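Local coordinates for protein sulfotransferase (Alicyclobacillus acidocaldarius subsp. acidocaldarius, PDB 3RNL) that probably works as a sulfotransferase, moving a sulfo group onto an acceptor molecule, and binds magnesium ions in the crystal, at residues 8-14 / 103-107; 40-46 / 88-93. All blocks are in the same frame, centred on the assembly; numbering follows the deposited sequence.

The chain enters the parallel sheet through strand 11-13, which carries the first half of contact 1. It then passes helix 21-29 and strand 34-35 and reaches the loop 40-46. Strand 85-89 comes back beside strand 11-13, and its last residues and the turn that follows, 88-93, meet that loop. Contact 2 thus closes the inner loop. Helix 99-106 follows, and its last turn returns to 8-14 as contact 1, closing the outer loop; the two nest and do not cross. They adjoin each other: I13 N probably bonds to E88 O, and I13 O to S90 N. Together they bring two neighbouring strands, the 40-46 loop and helix 99-106 together on the sheet.

Contact 1: residues 8-14 / 103-107; sequences RPNFFIV and MYDAY
F12 and Y107 both set CG anti to the carbonyl carbon (chi1 -60° and -58°), and this brings Y107 CD2 to the edge of the F12 ring, in its plane, 3.9 Å from F12 CZ. R8 takes the crowded position at its first torsion and bends twice more, which curls its guanidinium back to Y107.

The F12 ring has M103, deposited as selenomethionine, over one face, a Met-aromatic contact. The two side chains slide past each other in opposite directions. In one of its two deposited conformers, M103 SE lies 4.5 Å from the F12 ring centroid. M103 CE is nearer, 4.1 Å from the same centroid, and also meets V14 CG1 at 3.9 Å. The second conformer may differ in these details.

Y107 is the first residue beyond the helical turn. P9 O sits over the centre of one face of its ring, and A106 CB covers the opposite face near the rim. P9 CG touches Y107 CE2 at 3.9 Å. Y107 CD1 sits over the centre of one face of the R8 guanidinium, with R8 NH1 3.6 Å from that atom; the two planes differ by 44°, too much for a stack. R8 NH1 also donates to P9 O at 2.9 Å, from above the carbonyl plane. This bond steadies the arginine beside the ring. No hydrogen bond crosses the contact.

This is helix-on-sheet packing in a P-loop-like fold. Strand 11-13 lies between strands 85-89 and 111-116, and probably leads into the phosphosulfate-binding loop, as in other sulfotransferases. Y73 of helix 70-75 covers P9 and F12. Y174 of helix 167-178 touches V14 and M103.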
loop_
_atom_site.group_PDB
_atom_site.type_symbol
_atom_site.label_atom_id
_atom_site.label_comp_id
_atom_site.label_asym_id
_atom_site.label_seq_id
_atom_site.Cartn_x
_atom_site.Cartn_y
_atom_site.Cartn_z
ATOM N N ARG A 8 14.027 -14.493 -6.930
ATOM C CA ARG A 8 12.636 -14.107 -7.100
ATOM C C ARG A 8 12.043 -13.656 -5.769
ATOM O O ARG A 8 12.557 -14.024 -4.703
ATOM C CB ARG A 8 11.835 -15.243 -7.736
ATOM C CG ARG A 8 12.075 -16.585 -7.106
ATOM C CD ARG A 8 11.301 -16.695 -5.816
ATOM N NE ARG A 8 10.565 -17.951 -5.723
ATOM C CZ ARG A 8 9.541 -18.140 -4.901
ATOM N NH1 ARG A 8 9.135 -17.147 -4.122
ATOM N NH2 ARG A 8 8.919 -19.312 -4.870
ATOM N N PRO A 9 10.989 -12.835 -5.822
ATOM C CA PRO A 9 10.386 -12.316 -4.587
ATOM C C PRO A 9 9.614 -13.390 -3.833
ATOM O O PRO A 9 8.996 -14.278 -4.442
ATOM C CB PRO A 9 9.446 -11.229 -5.087
ATOM C CG PRO A 9 9.061 -11.691 -6.479
ATOM C CD PRO A 9 10.305 -12.340 -7.031
ATOM N N ASN A 10 9.818 -13.449 -2.532
ATOM C CA ASN A 10 8.925 -14.193 -1.649
ATOM C C ASN A 10 7.997 -13.412 -0.712
ATOM O O ASN A 10 7.342 -14.018 0.140
ATOM C CB ASN A 10 9.656 -15.327 -0.959
ATOM C CG ASN A 10 10.815 -14.833 -0.145
ATOM O OD1 ASN A 10 10.849 -13.676 0.246
ATOM N ND2 ASN A 10 11.780 -15.708 0.106
ATOM N N PHE A 11 8.040 -12.086 -0.775
ATOM C CA PHE A 11 7.060 -11.281 -0.047
ATOM C C PHE A 11 6.770 -10.002 -0.810
ATOM O O PHE A 11 7.559 -9.591 -1.679
ATOM C CB PHE A 11 7.484 -11.023 1.420
ATOM C CG PHE A 11 8.555 -9.965 1.604
ATOM C CD1 PHE A 11 8.211 -8.650 1.904
ATOM C CD2 PHE A 11 9.906 -10.312 1.557
ATOM C CE1 PHE A 11 9.203 -7.667 2.103
ATOM C CE2 PHE A 11 10.902 -9.350 1.759
ATOM C CZ PHE A 11 10.548 -8.021 2.036
ATOM N N PHE A 12 5.617 -9.401 -0.531
ATOM C CA PHE A 12 5.243 -8.169 -1.212
ATOM C C PHE A 12 4.680 -7.212 -0.203
ATOM O O PHE A 12 3.948 -7.616 0.695
ATOM C CB PHE A 12 4.171 -8.454 -2.277
ATOM C CG PHE A 12 4.636 -9.416 -3.337
ATOM C CD1 PHE A 12 5.338 -8.959 -4.439
ATOM C CD2 PHE A 12 4.368 -10.767 -3.235
ATOM C CE1 PHE A 12 5.779 -9.838 -5.406
ATOM C CE2 PHE A 12 4.798 -11.655 -4.217
ATOM C CZ PHE A 12 5.507 -11.187 -5.299
ATOM N N ILE A 13 5.028 -5.939 -0.357
ATOM C CA ILE A 13 4.418 -4.876 0.439
ATOM C C ILE A 13 3.393 -4.254 -0.493
ATOM O O ILE A 13 3.745 -3.687 -1.528
ATOM C CB ILE A 13 5.471 -3.844 0.865
ATOM C CG1 ILE A 13 6.482 -4.511 1.812
ATOM C CG2 ILE A 13 4.802 -2.649 1.552
ATOM C CD1 ILE A 13 7.732 -3.643 2.106
ATOM N N VAL A 14 2.118 -4.462 -0.183
ATOM C CA VAL A 14 1.084 -4.173 -1.182
ATOM C C VAL A 14 0.325 -2.859 -1.052
ATOM O O VAL A 14 -0.541 -2.559 -1.877
ATOM C CB VAL A 14 0.084 -5.341 -1.288
ATOM C CG1 VAL A 14 0.838 -6.631 -1.635
ATOM C CG2 VAL A 14 -0.687 -5.504 0.030
HETATM N N MSE A 103 -0.558 -12.836 -8.165
HETATM C CA MSE A 103 0.622 -13.109 -7.338
HETATM C C MSE A 103 0.629 -14.549 -6.882
HETATM O O MSE A 103 1.657 -15.222 -6.914
HETATM C CB MSE A 103 0.637 -12.228 -6.091
HETATM C CG MSE A 103 0.945 -10.776 -6.342
HETATM SE SE MSE A 103 0.624 -9.797 -4.669
HETATM C CE MSE A 103 1.618 -8.190 -5.099
ATOM N N TYR A 104 -0.525 -15.014 -6.417
ATOM C CA TYR A 104 -0.621 -16.379 -5.913
ATOM C C TYR A 104 -0.337 -17.406 -7.003
ATOM O O TYR A 104 0.285 -18.473 -6.775
ATOM C CB TYR A 104 -2.026 -16.602 -5.327
ATOM C CG TYR A 104 -2.189 -17.973 -4.712
ATOM C CD1 TYR A 104 -1.893 -18.193 -3.370
ATOM C CD2 TYR A 104 -2.628 -19.053 -5.485
ATOM C CE1 TYR A 104 -2.030 -19.448 -2.811
ATOM C CE2 TYR A 104 -2.767 -20.299 -4.935
ATOM C CZ TYR A 104 -2.461 -20.493 -3.597
ATOM O OH TYR A 104 -2.617 -21.735 -3.033
ATOM N N ASP A 105 -0.814 -17.108 -8.199
ATOM C CA ASP A 105 -0.594 -18.028 -9.297
ATOM C C ASP A 105 0.896 -18.147 -9.615
ATOM O O ASP A 105 1.352 -19.196 -10.074
ATOM C CB ASP A 105 -1.394 -17.602 -10.532
ATOM C CG ASP A 105 -2.878 -17.948 -10.414
ATOM O OD1 ASP A 105 -3.245 -18.770 -9.547
ATOM O OD2 ASP A 105 -3.690 -17.405 -11.198
ATOM N N ALA A 106 1.640 -17.059 -9.419
ATOM C CA ALA A 106 3.100 -17.091 -9.583
ATOM C C ALA A 106 3.868 -17.612 -8.352
ATOM O O ALA A 106 4.812 -18.398 -8.482
ATOM C CB ALA A 106 3.612 -15.698 -9.989
ATOM N N TYR A 107 3.456 -17.157 -7.167
ATOM C CA TYR A 107 4.190 -17.414 -5.916
ATOM C C TYR A 107 3.226 -17.760 -4.789
ATOM O O TYR A 107 2.922 -16.925 -3.951
ATOM C CB TYR A 107 4.999 -16.176 -5.522
ATOM C CG TYR A 107 5.971 -15.773 -6.596
ATOM C CD1 TYR A 107 7.013 -16.612 -6.958
ATOM C CD2 TYR A 107 5.830 -14.563 -7.272
ATOM C CE1 TYR A 107 7.910 -16.254 -7.962
ATOM C CE2 TYR A 107 6.735 -14.196 -8.274
ATOM C CZ TYR A 107 7.756 -15.041 -8.614
ATOM O OH TYR A 107 8.636 -14.680 -9.612
#

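Contact 2: residues 40-46 / 88-93; sequences KEAHFFS and EASVFY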
loop_
_atom_site.group_PDB
_atom_site.type_symbol
_atom_site.label_atom_id
_atom_site.label_comp_id
_atom_site.label_asym_id
_atom_site.label_seq_id
_atom_site.Cartn_x
_atom_site.Cartn_y
_atom_site.Cartn_z
ATOM N N LYS A 40 10.416 0.991 -6.850
ATOM C CA LYS A 40 9.105 0.946 -6.213
ATOM C C LYS A 40 8.040 1.210 -7.276
ATOM O O LYS A 40 8.328 1.828 -8.315
ATOM C CB LYS A 40 8.987 2.030 -5.143
ATOM C CG LYS A 40 10.257 2.268 -4.333
ATOM C CD LYS A 40 10.705 0.999 -3.611
ATOM C CE LYS A 40 11.953 1.260 -2.767
ATOM N NZ LYS A 40 12.621 -0.001 -2.358
ATOM N N GLU A 41 6.823 0.746 -7.007
ATOM C CA GLU A 41 5.665 1.011 -7.859
ATOM C C GLU A 41 5.755 0.357 -9.236
ATOM O O GLU A 41 5.125 0.830 -10.187
ATOM C CB GLU A 41 5.462 2.526 -8.051
ATOM C CG GLU A 41 5.377 3.324 -6.762
ATOM C CD GLU A 41 4.124 3.002 -5.993
ATOM O OE1 GLU A 41 4.130 2.003 -5.257
ATOM O OE2 GLU A 41 3.118 3.730 -6.144
ATOM N N ALA A 42 6.494 -0.743 -9.348
ATOM C CA ALA A 42 6.481 -1.495 -10.600
ATOM C C ALA A 42 5.060 -1.894 -11.010
ATOM O O ALA A 42 4.715 -1.859 -12.196
ATOM C CB ALA A 42 7.389 -2.747 -10.496
ATOM N N HIS A 43 4.253 -2.288 -10.020
ATOM C CA HIS A 43 2.855 -2.700 -10.227
ATOM C C HIS A 43 2.668 -3.833 -11.234
ATOM O O HIS A 43 1.600 -3.969 -11.837
ATOM C CB HIS A 43 1.954 -1.500 -10.583
ATOM C CG HIS A 43 1.656 -0.630 -9.403
ATOM N ND1 HIS A 43 2.419 0.475 -9.087
ATOM C CD2 HIS A 43 0.735 -0.747 -8.415
ATOM C CE1 HIS A 43 1.958 1.022 -7.972
ATOM N NE2 HIS A 43 0.929 0.307 -7.551
ATOM N N PHE A 44 3.688 -4.673 -11.380
ATOM C CA PHE A 44 3.623 -5.766 -12.351
ATOM C C PHE A 44 2.361 -6.633 -12.206
ATOM O O PHE A 44 1.696 -6.976 -13.203
ATOM C CB PHE A 44 4.893 -6.624 -12.249
ATOM C CG PHE A 44 4.879 -7.838 -13.133
ATOM C CD1 PHE A 44 5.053 -7.713 -14.506
ATOM C CD2 PHE A 44 4.695 -9.097 -12.594
ATOM C CE1 PHE A 44 5.036 -8.827 -15.331
ATOM C CE2 PHE A 44 4.686 -10.216 -13.404
ATOM C CZ PHE A 44 4.862 -10.079 -14.781
ATOM N N PHE A 45 2.026 -7.003 -10.974
ATOM C CA PHE A 45 0.886 -7.906 -10.754
ATOM C C PHE A 45 -0.477 -7.225 -10.876
ATOM O O PHE A 45 -1.510 -7.891 -10.816
ATOM C CB PHE A 45 1.038 -8.636 -9.411
ATOM C CG PHE A 45 2.169 -9.627 -9.416
ATOM C CD1 PHE A 45 2.046 -10.813 -10.125
ATOM C CD2 PHE A 45 3.364 -9.353 -8.768
ATOM C CE1 PHE A 45 3.088 -11.741 -10.156
ATOM C CE2 PHE A 45 4.414 -10.262 -8.812
ATOM C CZ PHE A 45 4.271 -11.457 -9.510
ATOM N N SER A 46 -0.478 -5.892 -10.968
ATOM C CA SER A 46 -1.711 -5.130 -11.192
ATOM C C SER A 46 -2.030 -4.726 -12.632
ATOM O O SER A 46 -3.139 -4.287 -12.920
ATOM C CB SER A 46 -1.690 -3.873 -10.308
ATOM O OG SER A 46 -1.764 -4.272 -8.946
ATOM N N GLU A 88 9.071 -6.893 -2.829
ATOM C CA GLU A 88 8.830 -5.856 -3.811
ATOM C C GLU A 88 7.631 -5.065 -3.340
ATOM O O GLU A 88 6.693 -5.641 -2.792
ATOM C CB GLU A 88 8.552 -6.483 -5.186
ATOM C CG GLU A 88 8.473 -5.467 -6.332
ATOM C CD GLU A 88 7.036 -5.226 -6.790
ATOM O OE1 GLU A 88 6.586 -4.056 -6.770
ATOM O OE2 GLU A 88 6.358 -6.214 -7.174
ATOM N N ALA A 89 7.669 -3.748 -3.545
ATOM C CA ALA A 89 6.637 -2.856 -2.999
ATOM C C ALA A 89 5.957 -2.007 -4.062
ATOM O O ALA A 89 6.610 -1.175 -4.691
ATOM C CB ALA A 89 7.259 -1.923 -1.957
ATOM N N SER A 90 4.648 -2.182 -4.216
ATOM C CA SER A 90 3.833 -1.296 -5.071
ATOM C C SER A 90 2.535 -1.013 -4.325
ATOM O O SER A 90 1.805 -1.950 -3.989
ATOM C CB SER A 90 3.510 -1.996 -6.404
ATOM O OG SER A 90 4.683 -2.196 -7.174
ATOM N N VAL A 91 2.233 0.261 -4.077
ATOM C CA VAL A 91 1.176 0.603 -3.129
ATOM C C VAL A 91 -0.260 0.391 -3.608
ATOM O O VAL A 91 -1.173 0.385 -2.786
ATOM C CB VAL A 91 1.331 2.035 -2.600
ATOM C CG1 VAL A 91 2.658 2.171 -1.856
ATOM C CG2 VAL A 91 1.216 3.029 -3.739
ATOM N N PHE A 92 -0.488 0.246 -4.914
ATOM C CA PHE A 92 -1.834 -0.064 -5.371
ATOM C C PHE A 92 -2.090 -1.563 -5.601
ATOM O O PHE A 92 -3.136 -1.956 -6.103
ATOM C CB PHE A 92 -2.246 0.813 -6.563
ATOM C CG PHE A 92 -2.245 2.283 -6.233
ATOM C CD1 PHE A 92 -3.170 2.801 -5.335
ATOM C CD2 PHE A 92 -1.310 3.140 -6.793
ATOM C CE1 PHE A 92 -3.170 4.173 -5.017
ATOM C CE2 PHE A 92 -1.307 4.498 -6.475
ATOM C CZ PHE A 92 -2.240 5.008 -5.582
ATOM N N TYR A 93 -1.110 -2.393 -5.261
ATOM C CA TYR A 93 -1.353 -3.838 -5.259
ATOM C C TYR A 93 -2.588 -4.190 -4.415
ATOM O O TYR A 93 -3.354 -5.084 -4.761
ATOM C CB TYR A 93 -0.127 -4.553 -4.701
ATOM C CG TYR A 93 0.989 -4.840 -5.686
ATOM C CD1 TYR A 93 0.774 -4.817 -7.057
ATOM C CD2 TYR A 93 2.253 -5.196 -5.227
ATOM C CE1 TYR A 93 1.796 -5.120 -7.955
ATOM C CE2 TYR A 93 3.283 -5.498 -6.112
ATOM C CZ TYR A 93 3.039 -5.468 -7.469
ATOM O OH TYR A 93 4.051 -5.772 -8.339
HETATM O O HOH W 1 5.784 1.211 -3.171
HETATM O O HOH W 2 8.312 -2.094 -7.581
#
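H43 and S90 form the tight centre of this contact. S90 CB sits over the middle of the H43 ring, 3.5 Å from its centroid, and over one face of the Y93 ring. H43 NE2 accepts F92 N at 3.0 Å in the ring plane, while ND1 donates to E41 O from above the carbonyl plane, fixing the ring's rotation. H43, F92 and Y93 form an aromatic cluster; H43 and F92 lie near parallel but slid apart. S90 OG takes H43 N at 2.9 Å and donates to E88 OE1 at 2.7 Å. Y93 OH donates to the syn lone pair of E88 OE2 at 2.6 Å; Y73 OH also bonds it. An alanine at H43 would probably leave F92 N without its acceptor and the type I turn S90-Y93 less firmly held.

The K40-E41 end is partly exposed and water-lined, but two bonds pin E41. E41 N donates to A89 O (3.0 Å, 170°), and a bend at chi2 (-68°) lets OE1 accept V91 N at 2.8 Å. Water 1 donates to E41 OE1 and, weakly, A89 O; water 2 joins A42 N to E88 OE1. K40 is looser; its NZ forms a salt bridge with D25.

Loop 40-46 packs on the end of strand 85-89, beside strand 11-13. M62 of helix 60-64 touches H43 and F92. T99 and M103 of helix 99-106 pack on F45 and Y93.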